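Local coordinates for putative sortase (Streptococcus pneumoniae, PDB 2W1J), which probably acts as a class C sortase, a cysteine transpeptidase that joins pilin subunits covalently during assembly of the pneumococcal pilus fibre, at residues D75-E87 / Q91-P102. Numbering follows the deposited sequence.
Sequences DVDLPVYAGTAEE and QGAGHLEGTSLP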
# COMPACT_ATOMS: atom_id res chain seq x y z
N ASP A 75 -2.42 -15.83 -2.68
CA ASP A 75 -1.24 -15.95 -3.54
C ASP A 75 -0.86 -14.64 -4.21
O ASP A 75 -0.51 -14.62 -5.40
CB ASP A 75 -1.44 -17.05 -4.59
CG ASP A 75 -1.76 -18.38 -3.96
OD1 ASP A 75 -0.96 -18.82 -3.11
OD2 ASP A 75 -2.82 -18.95 -4.27
N VAL A 76 -0.92 -13.55 -3.46
CA VAL A 76 -0.54 -12.24 -3.97
C VAL A 76 0.79 -11.80 -3.37
O VAL A 76 1.02 -11.95 -2.16
CB VAL A 76 -1.62 -11.19 -3.65
CG1 VAL A 76 -1.09 -9.78 -3.87
CG2 VAL A 76 -2.85 -11.44 -4.48
N ASP A 77 1.70 -11.30 -4.20
CA ASP A 77 2.89 -10.62 -3.69
C ASP A 77 3.21 -9.57 -4.73
O ASP A 77 3.70 -9.89 -5.82
CB ASP A 77 4.06 -11.59 -3.46
CG ASP A 77 5.07 -11.06 -2.45
OD1 ASP A 77 4.93 -9.90 -1.97
OD2 ASP A 77 6.02 -11.80 -2.12
N LEU A 78 2.90 -8.32 -4.42
CA LEU A 78 3.03 -7.24 -5.40
C LEU A 78 4.03 -6.19 -4.93
O LEU A 78 3.98 -5.77 -3.78
CB LEU A 78 1.70 -6.53 -5.62
CG LEU A 78 0.62 -7.26 -6.41
CD1 LEU A 78 -0.61 -6.37 -6.45
CD2 LEU A 78 1.12 -7.57 -7.82
N PRO A 79 4.90 -5.74 -5.83
CA PRO A 79 5.74 -4.60 -5.49
C PRO A 79 4.89 -3.35 -5.33
O PRO A 79 3.85 -3.22 -6.01
CB PRO A 79 6.66 -4.47 -6.70
CG PRO A 79 5.87 -5.03 -7.84
CD PRO A 79 5.01 -6.12 -7.25
N VAL A 80 5.31 -2.46 -4.44
CA VAL A 80 4.59 -1.22 -4.18
C VAL A 80 5.44 -0.05 -4.63
O VAL A 80 6.62 0.06 -4.25
CB VAL A 80 4.27 -1.06 -2.67
CG1 VAL A 80 3.59 0.26 -2.40
CG2 VAL A 80 3.41 -2.22 -2.17
N TYR A 81 4.86 0.82 -5.44
CA TYR A 81 5.54 2.02 -5.94
C TYR A 81 4.88 3.25 -5.37
O TYR A 81 3.72 3.19 -4.94
CB TYR A 81 5.47 2.09 -7.47
CG TYR A 81 6.14 0.92 -8.14
CD1 TYR A 81 5.44 -0.24 -8.43
CD2 TYR A 81 7.50 0.97 -8.45
CE1 TYR A 81 6.07 -1.32 -9.03
CE2 TYR A 81 8.13 -0.11 -9.04
CZ TYR A 81 7.41 -1.25 -9.32
OH TYR A 81 8.06 -2.31 -9.92
N ALA A 82 5.60 4.37 -5.36
CA ALA A 82 5.04 5.63 -4.91
C ALA A 82 3.97 6.16 -5.87
O ALA A 82 4.13 6.10 -7.09
CB ALA A 82 6.14 6.67 -4.72
N GLY A 83 2.89 6.68 -5.31
CA GLY A 83 1.81 7.25 -6.12
C GLY A 83 0.97 6.20 -6.81
O GLY A 83 1.19 4.99 -6.65
N THR A 84 0.01 6.67 -7.60
CA THR A 84 -0.97 5.78 -8.20
C THR A 84 -1.19 6.10 -9.67
O THR A 84 -2.26 5.84 -10.22
CB THR A 84 -2.33 5.84 -7.45
OG1 THR A 84 -2.75 7.20 -7.32
CG2 THR A 84 -2.20 5.23 -6.06
N ALA A 85 -0.16 6.66 -10.31
CA ALA A 85 -0.22 6.94 -11.75
C ALA A 85 -0.52 5.68 -12.56
O ALA A 85 -0.24 4.57 -12.12
CB ALA A 85 1.07 7.58 -12.21
N GLU A 86 -1.04 5.85 -13.77
CA GLU A 86 -1.43 4.69 -14.57
C GLU A 86 -0.28 3.72 -14.81
O GLU A 86 -0.47 2.50 -14.76
CB GLU A 86 -2.10 5.11 -15.89
CG GLU A 86 -1.21 5.89 -16.84
CD GLU A 86 -1.99 6.47 -18.00
OE1 GLU A 86 -3.22 6.25 -18.07
OE2 GLU A 86 -1.38 7.16 -18.84
N GLU A 87 0.92 4.25 -15.03
CA GLU A 87 2.09 3.40 -15.25
C GLU A 87 2.39 2.52 -14.04
O GLU A 87 2.75 1.35 -14.18
CB GLU A 87 3.31 4.24 -15.61
CG GLU A 87 3.19 5.00 -16.92
CD GLU A 87 2.66 6.42 -16.75
OE1 GLU A 87 1.90 6.67 -15.79
OE2 GLU A 87 3.00 7.28 -17.59
N GLN A 91 2.18 -1.89 -13.36
CA GLN A 91 3.36 -2.63 -12.94
C GLN A 91 3.18 -3.36 -11.59
O GLN A 91 3.83 -4.37 -11.34
CB GLN A 91 4.57 -1.70 -12.90
CG GLN A 91 4.97 -1.16 -14.27
CD GLN A 91 6.10 -0.15 -14.20
OE1 GLN A 91 6.23 0.60 -13.22
NE2 GLN A 91 6.92 -0.10 -15.24
N GLY A 92 2.30 -2.85 -10.74
CA GLY A 92 2.12 -3.44 -9.41
C GLY A 92 1.11 -2.65 -8.61
O GLY A 92 0.09 -2.21 -9.16
N ALA A 93 1.37 -2.49 -7.32
CA ALA A 93 0.51 -1.69 -6.47
C ALA A 93 1.09 -0.29 -6.31
O ALA A 93 2.32 -0.09 -6.39
CB ALA A 93 0.36 -2.35 -5.09
N GLY A 94 0.22 0.68 -6.05
CA GLY A 94 0.64 2.06 -5.82
C GLY A 94 0.24 2.54 -4.44
O GLY A 94 -0.85 2.25 -3.95
N HIS A 95 1.13 3.28 -3.80
CA HIS A 95 0.81 3.89 -2.52
C HIS A 95 0.00 5.17 -2.75
O HIS A 95 0.39 6.01 -3.56
CB HIS A 95 2.10 4.21 -1.78
CG HIS A 95 1.89 4.99 -0.53
ND1 HIS A 95 2.08 6.36 -0.47
CD2 HIS A 95 1.46 4.61 0.70
CE1 HIS A 95 1.77 6.78 0.75
NE2 HIS A 95 1.39 5.74 1.47
N LEU A 96 -1.11 5.31 -2.03
CA LEU A 96 -1.97 6.47 -2.18
C LEU A 96 -1.37 7.70 -1.49
O LEU A 96 -1.31 7.79 -0.27
CB LEU A 96 -3.36 6.17 -1.62
CG LEU A 96 -4.48 7.19 -1.89
CD1 LEU A 96 -4.68 7.44 -3.38
CD2 LEU A 96 -5.78 6.74 -1.25
N GLU A 97 -0.94 8.67 -2.30
CA GLU A 97 -0.32 9.86 -1.75
C GLU A 97 -1.31 10.62 -0.88
O GLU A 97 -2.49 10.72 -1.21
CB GLU A 97 0.23 10.75 -2.87
CG GLU A 97 1.06 11.93 -2.34
CD GLU A 97 1.82 12.67 -3.43
OE1 GLU A 97 1.63 12.36 -4.63
OE2 GLU A 97 2.62 13.57 -3.08
N GLY A 98 -0.84 11.13 0.26
CA GLY A 98 -1.71 11.72 1.26
C GLY A 98 -1.95 10.78 2.43
O GLY A 98 -2.41 11.22 3.48
N THR A 99 -1.65 9.49 2.25
CA THR A 99 -1.75 8.52 3.35
C THR A 99 -0.36 8.22 3.91
O THR A 99 0.65 8.59 3.33
CB THR A 99 -2.51 7.22 2.93
OG1 THR A 99 -1.69 6.38 2.10
CG2 THR A 99 -3.81 7.57 2.21
N SER A 100 -0.31 7.56 5.07
CA SER A 100 0.97 7.31 5.73
C SER A 100 1.86 6.41 4.87
O SER A 100 1.36 5.48 4.21
CB SER A 100 0.74 6.58 7.06
OG SER A 100 -0.19 7.26 7.89
N LEU A 101 3.17 6.66 4.91
CA LEU A 101 4.10 5.68 4.36
C LEU A 101 4.00 4.37 5.12
O LEU A 101 3.69 4.36 6.32
CB LEU A 101 5.53 6.21 4.45
CG LEU A 101 5.81 7.49 3.68
CD1 LEU A 101 7.22 7.97 3.97
CD2 LEU A 101 5.63 7.24 2.18
N PRO A 102 4.27 3.25 4.43
CA PRO A 102 4.03 1.93 5.02
C PRO A 102 5.19 1.51 5.92
O PRO A 102 5.95 0.59 5.61
CB PRO A 102 3.91 1.02 3.79
CG PRO A 102 4.78 1.69 2.76
CD PRO A 102 4.58 3.16 2.99
O HOH W 1 6.84 -4.26 -11.21
O HOH W 2 -1.61 8.85 -5.23
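Tyr81 carries its ring beside its own backbone N (chi1 -61°), and Gln91 turns its chain the same way (chi1 -65°). The two side chains cross at about a right angle. CE1 of Tyr81 lies 4.2 Å from CB of Gln91, and Gln91 OE1 sits over one face of the ring, with ring and amide planes 39° apart. A water joins the phenol to the main chain: it lies 2.6 Å from Tyr81 OH and donates to Gln91 O. Arg65 NH1 is also hydrogen-bonded to Tyr81 OH.

Strands 76-82 and 93-95 pair in parallel. Ala93 N donates to Pro79 O at 2.9 Å, Tyr81 N to Ala93 O, and His95 N to Tyr81 O at 2.8 Å. Gly94 CA lies 3.1 Å from Gly83 O and Gly92 CA 3.8 Å from Pro79 O, so the backbone runs close against these carbonyls. On the face of Val80, its CG2 packs 4.2 Å from Ala93 CB. Thr84 CG2 rests 3.7 Å from His95 O, while a second water links Thr84 OG1 to Glu97 N. The His95 ring is held at both nitrogens, with NE2 donating to Ser100 O and ND1 hydrogen-bonded to Tyr56 OH.

This is a beta-alpha-beta crossover through helix 86-91 within the sortase beta fold. Antiparallel strands 65-71 and 108-113 flank the parallel pair, beside 76-82 and 93-95 respectively.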